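Local coordinates for protein C alpha-dehydrogenase (Sphingobium sp. SYK-6, PDB 4YAG) that oxidises the Calpha alcohol of lignin-derived beta-aryl ethers in an early step of their breakdown, as an NAD-dependent short-chain dehydrogenase/reductase, at residues A[65-75]-A[117-126]; A[182-191]-A[245-255]. All coordinates share one frame; numbering follows the deposited sequence.

How the contacts relate
Both contacts belong to one Rossmann-type subunit and meet opposite ends of the same NADH. Contact 1 comes first along the chain and closes before contact 2 opens; it packs the start of helix 68-82 on helix 105-133, beside the adenine. Contact 2 pairs strand 181-187 with the outermost strand 248-250 of this chain's seven-stranded parallel sheet, and its outgoing loop holds the nicotinamide. Their centres lie about 23 Å apart on opposite sides of the chain's centre; with nearest atoms about 7 Å apart they do not touch, but both meet the cofactor. Each also reaches the second subunit, which ties both regions of the cofactor site to the dimer.

Contact 1. Residues A[65-75]-A[117-126]; sequences VSDRAQMAEAA and MGPINGIMAF. With NAI (1,4-dihydronicotinamide adenine dinucleotide), chain C.
Asn121 carries the polar part of the contact, with both ends of its amide engaged by 65-75. Its ND2 gives a nearly straight bond (170°) to Val65 O at 2.9 Å, meeting a lone pair in the carbonyl plane, and also donates to a water that donates to Ser66 O. Its OD1 accepts from Arg68 NE at 3.0 Å. The guanidinium plane stands 76° from the amide, and NE comes in tilted from the carbonyl plane. The extended Arg68 chain carries NH2 on to Met117 SD, a weak bond of 3.3 Å at the guanidinium edge; NH2 also makes a salt bridge to Asp109 of the second subunit, whose Tyr105 packs on Asn121 at the dimer interface.

Apolar packing follows. Met71, bent at its second and third torsions, curls CE back to 3.6 Å from Gly122 CA and sits as a knob among Asn121, Gly122, Ala125 and Phe126. Ala75 CB lies over the Phe126 ring, 3.9 Å from its centroid, a CH-pi contact.

The loop after strand 58-62 lines the Rossmann-type adenine pocket: Val65 N donates to adenine N1A at 3.1 Å, while Val65 CG2 rests on Gly118 CA. The axes of 68-75 and 117-126 cross at -44° with a closest approach of 9.0 Å; Phe126 continues inward to Phe9 and to Leu88 of strand 87-90, and Ile123 packs on helix 156-177.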
loop_
_atom_site.group_PDB
_atom_site.type_symbol
_atom_site.label_atom_id
_atom_site.label_comp_id
_atom_site.label_asym_id
_atom_site.label_seq_id
_atom_site.Cartn_x
_atom_site.Cartn_y
_atom_site.Cartn_z
ATOM N N VAL A 65 -5.400 5.396 15.807
ATOM C CA VAL A 65 -5.193 4.029 15.292
ATOM C C VAL A 65 -3.754 3.775 14.859
ATOM O O VAL A 65 -3.342 2.617 14.715
ATOM C CB VAL A 65 -6.137 3.679 14.116
ATOM C CG1 VAL A 65 -7.593 3.663 14.592
ATOM C CG2 VAL A 65 -5.952 4.646 12.948
ATOM N N SER A 66 -2.993 4.847 14.661
ATOM C CA SER A 66 -1.603 4.712 14.226
ATOM C C SER A 66 -0.639 4.634 15.407
ATOM O O SER A 66 0.581 4.563 15.235
ATOM C CB SER A 66 -1.207 5.811 13.234
ATOM O OG SER A 66 -1.205 7.086 13.817
ATOM N N ASP A 67 -1.185 4.622 16.623
ATOM C CA ASP A 67 -0.383 4.480 17.839
ATOM C C ASP A 67 -0.538 3.043 18.346
ATOM O O ASP A 67 -1.589 2.652 18.886
ATOM C CB ASP A 67 -0.814 5.511 18.888
ATOM C CG ASP A 67 0.038 5.474 20.150
ATOM O OD1 ASP A 67 0.390 4.367 20.627
ATOM O OD2 ASP A 67 0.305 6.571 20.704
ATOM N N ARG A 68 0.496 2.232 18.152
ATOM C CA ARG A 68 0.382 0.802 18.451
ATOM C C ARG A 68 0.183 0.505 19.932
ATOM O O ARG A 68 -0.531 -0.456 20.288
ATOM C CB ARG A 68 1.581 0.034 17.893
ATOM C CG ARG A 68 1.569 -0.010 16.373
ATOM C CD ARG A 68 2.885 -0.529 15.834
ATOM N NE ARG A 68 2.832 -0.659 14.392
ATOM C CZ ARG A 68 3.901 -0.858 13.619
ATOM N NH1 ARG A 68 5.112 -0.898 14.148
ATOM N NH2 ARG A 68 3.745 -0.980 12.317
ATOM N N ALA A 69 0.825 1.291 20.799
ATOM C CA ALA A 69 0.644 1.125 22.229
ATOM C C ALA A 69 -0.817 1.374 22.589
ATOM O O ALA A 69 -1.413 0.633 23.376
ATOM C CB ALA A 69 1.559 2.066 23.000
ATOM N N GLN A 70 -1.413 2.413 22.015
ATOM C CA GLN A 70 -2.820 2.724 22.312
ATOM C C GLN A 70 -3.765 1.654 21.783
ATOM O O GLN A 70 -4.797 1.355 22.384
ATOM C CB GLN A 70 -3.231 4.078 21.715
ATOM C CG GLN A 70 -2.577 5.246 22.385
ATOM C CD GLN A 70 -3.317 6.558 22.153
ATOM O OE1 GLN A 70 -3.827 6.825 21.073
ATOM N NE2 GLN A 70 -3.383 7.381 23.190
ATOM N N MET A 71 -3.406 1.047 20.650
ATOM C CA MET A 71 -4.197 -0.044 20.122
ATOM C C MET A 71 -4.104 -1.315 20.970
ATOM O O MET A 71 -5.116 -2.001 21.146
ATOM C CB MET A 71 -3.827 -0.326 18.662
ATOM C CG MET A 71 -4.239 0.796 17.732
ATOM S SD MET A 71 -6.029 0.938 17.532
ATOM C CE MET A 71 -6.303 -0.384 16.352
ATOM N N ALA A 72 -2.929 -1.613 21.542
ATOM C CA ALA A 72 -2.806 -2.728 22.451
ATOM C C ALA A 72 -3.634 -2.484 23.724
ATOM O O ALA A 72 -4.293 -3.396 24.248
ATOM C CB ALA A 72 -1.353 -2.970 22.825
ATOM N N GLU A 73 -3.578 -1.245 24.213
ATOM C CA GLU A 73 -4.407 -0.832 25.346
ATOM C C GLU A 73 -5.870 -1.013 24.995
ATOM O O GLU A 73 -6.659 -1.497 25.812
ATOM C CB GLU A 73 -4.151 0.629 25.689
ATOM C CG GLU A 73 -2.796 0.902 26.301
ATOM C CD GLU A 73 -2.473 2.386 26.414
ATOM O OE1 GLU A 73 -3.324 3.225 26.052
ATOM O OE2 GLU A 73 -1.361 2.717 26.865
ATOM N N ALA A 74 -6.243 -0.597 23.794
ATOM C CA ALA A 74 -7.654 -0.693 23.385
ATOM C C ALA A 74 -8.144 -2.135 23.317
ATOM O O ALA A 74 -9.301 -2.422 23.631
ATOM C CB ALA A 74 -7.867 0.006 22.076
ATOM N N ALA A 75 -7.276 -3.064 22.904
ATOM C CA ALA A 75 -7.672 -4.455 22.842
ATOM C C ALA A 75 -7.930 -4.976 24.263
ATOM O O ALA A 75 -8.885 -5.717 24.501
ATOM C CB ALA A 75 -6.598 -5.296 22.120
ATOM N N MET A 117 -1.638 1.706 7.888
ATOM C CA MET A 117 -1.165 1.106 9.124
ATOM C C MET A 117 -2.285 1.021 10.177
ATOM O O MET A 117 -2.234 0.175 11.049
ATOM C CB MET A 117 0.082 1.815 9.677
ATOM C CG MET A 117 0.773 1.031 10.789
ATOM S SD MET A 117 1.195 -0.682 10.320
ATOM C CE MET A 117 2.416 -0.370 9.083
ATOM N N GLY A 118 -3.294 1.874 10.089
ATOM C CA GLY A 118 -4.409 1.795 11.032
ATOM C C GLY A 118 -5.049 0.407 10.982
ATOM O O GLY A 118 -5.149 -0.275 12.015
ATOM N N PRO A 119 -5.463 -0.052 9.790
ATOM C CA PRO A 119 -6.038 -1.400 9.695
ATOM C C PRO A 119 -5.052 -2.496 10.069
ATOM O O PRO A 119 -5.428 -3.463 10.699
ATOM C CB PRO A 119 -6.474 -1.512 8.227
ATOM C CG PRO A 119 -6.737 -0.079 7.823
ATOM C CD PRO A 119 -5.734 0.750 8.585
ATOM N N ILE A 120 -3.792 -2.367 9.671
ATOM C CA ILE A 120 -2.820 -3.364 10.055
ATOM C C ILE A 120 -2.688 -3.434 11.576
ATOM O O ILE A 120 -2.683 -4.531 12.153
ATOM C CB ILE A 120 -1.440 -3.104 9.377
ATOM C CG1 ILE A 120 -1.564 -3.318 7.865
ATOM C CG2 ILE A 120 -0.386 -3.986 10.004
ATOM C CD1 ILE A 120 -0.409 -2.752 7.049
ATOM N N ASN A 121 -2.624 -2.268 12.235
ATOM C CA ASN A 121 -2.497 -2.248 13.702
ATOM C C ASN A 121 -3.721 -2.887 14.353
ATOM O O ASN A 121 -3.630 -3.585 15.357
ATOM C CB ASN A 121 -2.349 -0.813 14.216
ATOM C CG ASN A 121 -0.988 -0.206 13.923
ATOM O OD1 ASN A 121 -0.026 -0.911 13.550
ATOM N ND2 ASN A 121 -0.879 1.108 14.134
ATOM N N GLY A 122 -4.882 -2.639 13.771
ATOM C CA GLY A 122 -6.093 -3.294 14.257
ATOM C C GLY A 122 -6.021 -4.803 14.158
ATOM O O GLY A 122 -6.327 -5.533 15.106
ATOM N N ILE A 123 -5.590 -5.297 13.003
ATOM C CA ILE A 123 -5.438 -6.726 12.838
ATOM C C ILE A 123 -4.426 -7.285 13.846
ATOM O O ILE A 123 -4.645 -8.317 14.489
ATOM C CB ILE A 123 -5.026 -7.042 11.380
ATOM C CG1 ILE A 123 -6.193 -6.734 10.439
ATOM C CG2 ILE A 123 -4.600 -8.492 11.235
ATOM C CD1 ILE A 123 -5.781 -6.495 8.975
ATOM N N MET A 124 -3.297 -6.620 13.984
ATOM C CA MET A 124 -2.245 -7.150 14.832
ATOM C C MET A 124 -2.633 -7.128 16.308
ATOM O O MET A 124 -2.315 -8.054 17.062
ATOM C CB MET A 124 -0.953 -6.360 14.610
ATOM C CG MET A 124 -0.376 -6.504 13.192
ATOM S SD MET A 124 0.091 -8.192 12.726
ATOM C CE MET A 124 1.443 -8.368 13.841
ATOM N N ALA A 125 -3.306 -6.061 16.722
ATOM C CA ALA A 125 -3.679 -5.913 18.129
ATOM C C ALA A 125 -4.869 -6.773 18.538
ATOM O O ALA A 125 -4.909 -7.239 19.672
ATOM C CB ALA A 125 -3.963 -4.459 18.450
ATOM N N PHE A 126 -5.830 -6.975 17.634
ATOM C CA PHE A 126 -7.095 -7.632 17.990
ATOM C C PHE A 126 -7.253 -9.069 17.551
ATOM O O PHE A 126 -7.934 -9.845 18.221
ATOM C CB PHE A 126 -8.286 -6.831 17.463
ATOM C CG PHE A 126 -8.547 -5.594 18.255
ATOM C CD1 PHE A 126 -7.835 -4.433 18.005
ATOM C CD2 PHE A 126 -9.463 -5.593 19.282
ATOM C CE1 PHE A 126 -8.041 -3.268 18.758
ATOM C CE2 PHE A 126 -9.670 -4.452 20.022
ATOM C CZ PHE A 126 -8.967 -3.294 19.778
HETATM P PA NAI C . -15.541 10.786 9.020
HETATM O O1A NAI C . -14.445 11.796 9.220
HETATM O O2A NAI C . -16.966 11.284 9.154
HETATM O O5B NAI C . -15.343 9.568 9.995
HETATM C C5B NAI C . -14.053 9.112 10.280
HETATM C C4B NAI C . -13.844 9.144 11.741
HETATM O O4B NAI C . -12.530 8.525 11.928
HETATM C C3B NAI C . -13.828 10.465 12.373
HETATM O O3B NAI C . -14.719 10.541 13.505
HETATM C C2B NAI C . -12.441 10.685 12.732
HETATM O O2B NAI C . -12.262 11.525 13.882
HETATM C C1B NAI C . -11.877 9.346 12.903
HETATM N N9A NAI C . -10.448 9.289 12.743
HETATM C C8A NAI C . -9.665 9.928 11.805
HETATM N N7A NAI C . -8.370 9.662 12.025
HETATM C C5A NAI C . -8.270 8.827 13.107
HETATM C C6A NAI C . -7.231 8.214 13.810
HETATM N N6A NAI C . -5.901 8.477 13.453
HETATM N N1A NAI C . -7.505 7.416 14.873
HETATM C C2A NAI C . -8.786 7.211 15.258
HETATM N N3A NAI C . -9.822 7.778 14.622
HETATM C C4A NAI C . -9.596 8.585 13.561
HETATM O O3 NAI C . -15.302 10.264 7.542
HETATM P PN NAI C . -15.808 8.929 6.793
HETATM O O1N NAI C . -16.963 8.248 7.516
HETATM O O2N NAI C . -16.140 9.384 5.393
HETATM O O5D NAI C . -14.506 7.987 6.807
HETATM C C5D NAI C . -14.578 6.593 7.116
HETATM C C4D NAI C . -13.782 5.819 6.129
HETATM O O4D NAI C . -14.506 5.830 4.844
HETATM C C3D NAI C . -12.447 6.359 5.860
HETATM O O3D NAI C . -11.491 5.279 5.873
HETATM C C2D NAI C . -12.526 6.961 4.531
HETATM O O2D NAI C . -11.249 6.957 3.882
HETATM C C1D NAI C . -13.476 6.121 3.825
HETATM N N1N NAI C . -14.158 6.611 2.685
HETATM C C2N NAI C . -15.102 7.609 2.732
HETATM C C3N NAI C . -15.743 8.003 1.570
HETATM C C7N NAI C . -16.772 9.080 1.593
HETATM O O7N NAI C . -17.259 9.554 0.543
HETATM N N7N NAI C . -17.266 9.506 2.901
HETATM C C4N NAI C . -15.464 7.408 0.350
HETATM C C5N NAI C . -14.554 6.369 0.329
HETATM C C6N NAI C . -13.923 5.972 1.480
HETATM O O HOH W 1 1.732 2.673 13.744
#

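Contact 2. Residues A[182-191]-A[245-255]; sequences GVTVLMPGPI and NKLYVSTHGNW. With NAI (1,4-dihydronicotinamide adenine dinucleotide), chain C.
With chi1 at 66°, Thr251 holds OG1 between its backbone N and carbonyl carbon, turned to Gly189 N, which donates to it at 2.9 Å. His252 has CG anti to its carbonyl carbon (chi1 -74°), which brings ND1 to 2.7 Å from Thr251 OG1 in a hydrogen bond and lays one ring face under Pro190. Pro190 CD stands over the centre of that face, 3.8 Å from the centroid, a CH-pi contact, and also meets the Trp255 ring edge at CH2. Were His252 an alanine, Pro190 would probably lose the ring it rests on and Thr251 OG1 its imidazole partner.

Before this loop the strands run parallel: Val185 N bonds Leu247 O, Val249 N bonds Val185 O, and Met187 N bonds Val249 O. Val185 CG1 touches the Tyr248 ring edge at CD1 (3.6 Å), and Leu186 CD1 meets Val249 CG1 on the other face. Thr184 OG1 adds a bond to Lys246 O.

Ile191 grips the carboxamide twice, its N donating to O7N (3.0 Å) and its O accepting from N7N. This is the Pro-Gly loop after the sixth strand of the SDR Rossmann fold, which holds the nicotinamide.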
loop_
_atom_site.group_PDB
_atom_site.type_symbol
_atom_site.label_atom_id
_atom_site.label_comp_id
_atom_site.label_asym_id
_atom_site.label_seq_id
_atom_site.Cartn_x
_atom_site.Cartn_y
_atom_site.Cartn_z
ATOM N N GLY A 182 -14.264 -14.276 9.316
ATOM C CA GLY A 182 -14.439 -13.779 7.962
ATOM C C GLY A 182 -13.907 -12.383 7.768
ATOM O O GLY A 182 -13.679 -11.664 8.746
ATOM N N VAL A 183 -13.676 -11.998 6.519
ATOM C CA VAL A 183 -13.206 -10.649 6.216
ATOM C C VAL A 183 -13.964 -10.017 5.061
ATOM O O VAL A 183 -14.451 -10.701 4.166
ATOM C CB VAL A 183 -11.682 -10.592 5.917
ATOM C CG1 VAL A 183 -10.887 -11.246 7.048
ATOM C CG2 VAL A 183 -11.338 -11.263 4.594
ATOM N N THR A 184 -14.066 -8.691 5.120
ATOM C CA THR A 184 -14.742 -7.890 4.107
ATOM C C THR A 184 -13.942 -6.623 3.887
ATOM O O THR A 184 -13.499 -5.999 4.841
ATOM C CB THR A 184 -16.139 -7.461 4.580
ATOM O OG1 THR A 184 -16.950 -8.618 4.823
ATOM C CG2 THR A 184 -16.826 -6.564 3.563
ATOM N N VAL A 185 -13.761 -6.233 2.635
ATOM C CA VAL A 185 -13.283 -4.890 2.341
ATOM C C VAL A 185 -14.438 -4.091 1.750
ATOM O O VAL A 185 -15.091 -4.515 0.779
ATOM C CB VAL A 185 -12.027 -4.856 1.439
ATOM C CG1 VAL A 185 -12.253 -5.562 0.116
ATOM C CG2 VAL A 185 -11.585 -3.417 1.223
ATOM N N LEU A 186 -14.714 -2.967 2.409
ATOM C CA LEU A 186 -15.725 -2.016 1.983
ATOM C C LEU A 186 -15.091 -0.947 1.119
ATOM O O LEU A 186 -14.088 -0.344 1.505
ATOM C CB LEU A 186 -16.345 -1.402 3.242
ATOM C CG LEU A 186 -17.276 -0.211 3.048
ATOM C CD1 LEU A 186 -18.487 -0.539 2.210
ATOM C CD2 LEU A 186 -17.683 0.329 4.422
ATOM N N MET A 187 -15.668 -0.741 -0.058
ATOM C CA MET A 187 -15.176 0.209 -1.041
ATOM C C MET A 187 -16.262 1.220 -1.358
ATOM O O MET A 187 -17.110 0.983 -2.225
ATOM C CB MET A 187 -14.713 -0.540 -2.297
ATOM C CG MET A 187 -13.523 -1.428 -1.999
ATOM S SD MET A 187 -13.171 -2.630 -3.306
ATOM C CE MET A 187 -14.549 -3.725 -3.125
ATOM N N PRO A 188 -16.291 2.326 -0.589
ATOM C CA PRO A 188 -17.356 3.276 -0.867
ATOM C C PRO A 188 -17.079 4.246 -2.008
ATOM O O PRO A 188 -15.928 4.579 -2.326
ATOM C CB PRO A 188 -17.473 4.075 0.444
ATOM C CG PRO A 188 -16.772 3.255 1.492
ATOM C CD PRO A 188 -15.667 2.569 0.720
ATOM N N GLY A 189 -18.184 4.720 -2.576
ATOM C CA GLY A 189 -18.262 5.959 -3.316
ATOM C C GLY A 189 -18.641 7.068 -2.349
ATOM O O GLY A 189 -18.384 6.967 -1.161
ATOM N N PRO A 190 -19.255 8.134 -2.852
ATOM C CA PRO A 190 -19.537 9.302 -1.990
ATOM C C PRO A 190 -20.609 9.068 -0.925
ATOM O O PRO A 190 -21.773 8.834 -1.253
ATOM C CB PRO A 190 -19.982 10.371 -2.984
ATOM C CG PRO A 190 -19.584 9.875 -4.333
ATOM C CD PRO A 190 -19.585 8.383 -4.264
ATOM N N ILE A 191 -20.191 9.123 0.342
ATOM C CA ILE A 191 -21.077 8.956 1.489
ATOM C C ILE A 191 -21.041 10.235 2.317
ATOM O O ILE A 191 -19.972 10.816 2.534
ATOM C CB ILE A 191 -20.626 7.799 2.398
ATOM C CG1 ILE A 191 -20.207 6.560 1.584
ATOM C CG2 ILE A 191 -21.699 7.465 3.449
ATOM C CD1 ILE A 191 -21.287 6.007 0.721
ATOM N N ASN A 245 -20.723 -13.357 5.033
ATOM C CA ASN A 245 -19.294 -13.487 4.799
ATOM C C ASN A 245 -18.878 -13.107 3.381
ATOM O O ASN A 245 -18.255 -13.886 2.651
ATOM C CB ASN A 245 -18.785 -14.892 5.127
ATOM C CG ASN A 245 -17.280 -14.939 5.239
ATOM O OD1 ASN A 245 -16.636 -13.927 5.458
ATOM N ND2 ASN A 245 -16.701 -16.127 5.034
ATOM N N LYS A 246 -19.236 -11.890 2.993
ATOM C CA LYS A 246 -18.936 -11.389 1.666
ATOM C C LYS A 246 -17.599 -10.678 1.633
ATOM O O LYS A 246 -17.383 -9.721 2.376
ATOM C CB LYS A 246 -19.998 -10.385 1.249
ATOM C CG LYS A 246 -21.386 -10.914 1.157
ATOM C CD LYS A 246 -22.272 -9.706 0.847
ATOM C CE LYS A 246 -23.662 -10.041 0.527
ATOM N NZ LYS A 246 -24.315 -8.785 0.087
ATOM N N LEU A 247 -16.708 -11.064 0.729
ATOM C CA LEU A 247 -15.391 -10.449 0.687
ATOM C C LEU A 247 -15.394 -8.977 0.256
ATOM O O LEU A 247 -14.670 -8.157 0.826
ATOM C CB LEU A 247 -14.466 -11.251 -0.227
ATOM C CG LEU A 247 -13.049 -10.744 -0.429
ATOM C CD1 LEU A 247 -12.316 -10.627 0.912
ATOM C CD2 LEU A 247 -12.325 -11.673 -1.385
ATOM N N TYR A 248 -16.204 -8.668 -0.750
ATOM C CA TYR A 248 -16.232 -7.337 -1.320
ATOM C C TYR A 248 -17.586 -6.685 -1.185
ATOM O O TYR A 248 -18.620 -7.294 -1.484
ATOM C CB TYR A 248 -15.924 -7.406 -2.815
ATOM C CG TYR A 248 -14.598 -8.005 -3.196
ATOM C CD1 TYR A 248 -13.400 -7.494 -2.721
ATOM C CD2 TYR A 248 -14.546 -9.051 -4.102
ATOM C CE1 TYR A 248 -12.201 -8.020 -3.107
ATOM C CE2 TYR A 248 -13.360 -9.590 -4.488
ATOM C CZ TYR A 248 -12.185 -9.069 -4.015
ATOM O OH TYR A 248 -10.994 -9.618 -4.437
ATOM N N VAL A 249 -17.575 -5.428 -0.755
ATOM C CA VAL A 249 -18.780 -4.610 -0.766
ATOM C C VAL A 249 -18.439 -3.271 -1.390
ATOM O O VAL A 249 -17.537 -2.592 -0.909
ATOM C CB VAL A 249 -19.308 -4.350 0.658
ATOM C CG1 VAL A 249 -20.494 -3.374 0.606
ATOM C CG2 VAL A 249 -19.712 -5.650 1.338
ATOM N N SER A 250 -19.152 -2.907 -2.457
ATOM C CA SER A 250 -19.031 -1.583 -3.067
ATOM C C SER A 250 -20.370 -0.888 -2.943
ATOM O O SER A 250 -21.416 -1.492 -3.129
ATOM C CB SER A 250 -18.636 -1.660 -4.550
ATOM O OG SER A 250 -17.362 -2.292 -4.707
ATOM N N THR A 251 -20.342 0.396 -2.639
ATOM C CA THR A 251 -21.593 1.112 -2.392
ATOM C C THR A 251 -22.201 1.757 -3.636
ATOM O O THR A 251 -23.398 2.081 -3.651
ATOM C CB THR A 251 -21.399 2.225 -1.344
ATOM O OG1 THR A 251 -20.529 3.224 -1.872
ATOM C CG2 THR A 251 -20.827 1.688 -0.056
ATOM N N HIS A 252 -21.389 1.947 -4.676
ATOM C CA HIS A 252 -21.798 2.666 -5.877
ATOM C C HIS A 252 -21.290 1.960 -7.118
ATOM O O HIS A 252 -20.210 1.368 -7.083
ATOM C CB HIS A 252 -21.191 4.071 -5.882
ATOM C CG HIS A 252 -21.844 5.021 -4.924
ATOM N ND1 HIS A 252 -21.635 4.965 -3.573
ATOM C CD2 HIS A 252 -22.667 6.077 -5.153
ATOM C CE1 HIS A 252 -22.342 5.937 -2.985
ATOM N NE2 HIS A 252 -22.958 6.620 -3.923
ATOM N N GLY A 253 -22.047 2.059 -8.204
ATOM C CA GLY A 253 -21.652 1.477 -9.475
ATOM C C GLY A 253 -21.111 2.441 -10.513
ATOM O O GLY A 253 -20.814 2.034 -11.644
ATOM N N ASN A 254 -20.953 3.710 -10.139
ATOM C CA ASN A 254 -20.604 4.763 -11.085
ATOM C C ASN A 254 -19.226 4.609 -11.730
ATOM O O ASN A 254 -18.942 5.247 -12.747
ATOM C CB ASN A 254 -20.673 6.121 -10.370
ATOM C CG ASN A 254 -22.008 6.354 -9.685
ATOM O OD1 ASN A 254 -22.360 5.671 -8.718
ATOM N ND2 ASN A 254 -22.762 7.326 -10.181
ATOM N N TRP A 255 -18.369 3.779 -11.132
ATOM C CA TRP A 255 -16.998 3.623 -11.584
ATOM C C TRP A 255 -16.792 2.240 -12.200
ATOM O O TRP A 255 -15.672 1.795 -12.384
ATOM C CB TRP A 255 -16.009 3.908 -10.432
ATOM C CG TRP A 255 -16.041 5.385 -10.100
ATOM C CD1 TRP A 255 -15.295 6.371 -10.681
ATOM C CD2 TRP A 255 -16.914 6.037 -9.166
ATOM N NE1 TRP A 255 -15.634 7.592 -10.151
ATOM C CE2 TRP A 255 -16.631 7.416 -9.225
ATOM C CE3 TRP A 255 -17.900 5.585 -8.282
ATOM C CZ2 TRP A 255 -17.297 8.352 -8.433
ATOM C CZ3 TRP A 255 -18.566 6.517 -7.492
ATOM C CH2 TRP A 255 -18.258 7.884 -7.574
HETATM P PA NAI C . -15.541 10.786 9.020
HETATM O O1A NAI C . -14.445 11.796 9.220
HETATM O O2A NAI C . -16.966 11.284 9.154
HETATM O O5B NAI C . -15.343 9.568 9.995
HETATM C C5B NAI C . -14.053 9.112 10.280
HETATM C C4B NAI C . -13.844 9.144 11.741
HETATM O O4B NAI C . -12.530 8.525 11.928
HETATM C C3B NAI C . -13.828 10.465 12.373
HETATM O O3B NAI C . -14.719 10.541 13.505
HETATM C C2B NAI C . -12.441 10.685 12.732
HETATM O O2B NAI C . -12.262 11.525 13.882
HETATM C C1B NAI C . -11.877 9.346 12.903
HETATM N N9A NAI C . -10.448 9.289 12.743
HETATM C C8A NAI C . -9.665 9.928 11.805
HETATM N N7A NAI C . -8.370 9.662 12.025
HETATM C C5A NAI C . -8.270 8.827 13.107
HETATM C C6A NAI C . -7.231 8.214 13.810
HETATM N N6A NAI C . -5.901 8.477 13.453
HETATM N N1A NAI C . -7.505 7.416 14.873
HETATM C C2A NAI C . -8.786 7.211 15.258
HETATM N N3A NAI C . -9.822 7.778 14.622
HETATM C C4A NAI C . -9.596 8.585 13.561
HETATM O O3 NAI C . -15.302 10.264 7.542
HETATM P PN NAI C . -15.808 8.929 6.793
HETATM O O1N NAI C . -16.963 8.248 7.516
HETATM O O2N NAI C . -16.140 9.384 5.393
HETATM O O5D NAI C . -14.506 7.987 6.807
HETATM C C5D NAI C . -14.578 6.593 7.116
HETATM C C4D NAI C . -13.782 5.819 6.129
HETATM O O4D NAI C . -14.506 5.830 4.844
HETATM C C3D NAI C . -12.447 6.359 5.860
HETATM O O3D NAI C . -11.491 5.279 5.873
HETATM C C2D NAI C . -12.526 6.961 4.531
HETATM O O2D NAI C . -11.249 6.957 3.882
HETATM C C1D NAI C . -13.476 6.121 3.825
HETATM N N1N NAI C . -14.158 6.611 2.685
HETATM C C2N NAI C . -15.102 7.609 2.732
HETATM C C3N NAI C . -15.743 8.003 1.570
HETATM C C7N NAI C . -16.772 9.080 1.593
HETATM O O7N NAI C . -17.259 9.554 0.543
HETATM N N7N NAI C . -17.266 9.506 2.901
HETATM C C4N NAI C . -15.464 7.408 0.350
HETATM C C5N NAI C . -14.554 6.369 0.329
HETATM C C6N NAI C . -13.923 5.972 1.480
HETATM O O HOH W 2 -14.595 -13.394 3.892
HETATM O O HOH W 3 -24.347 8.994 -3.550
#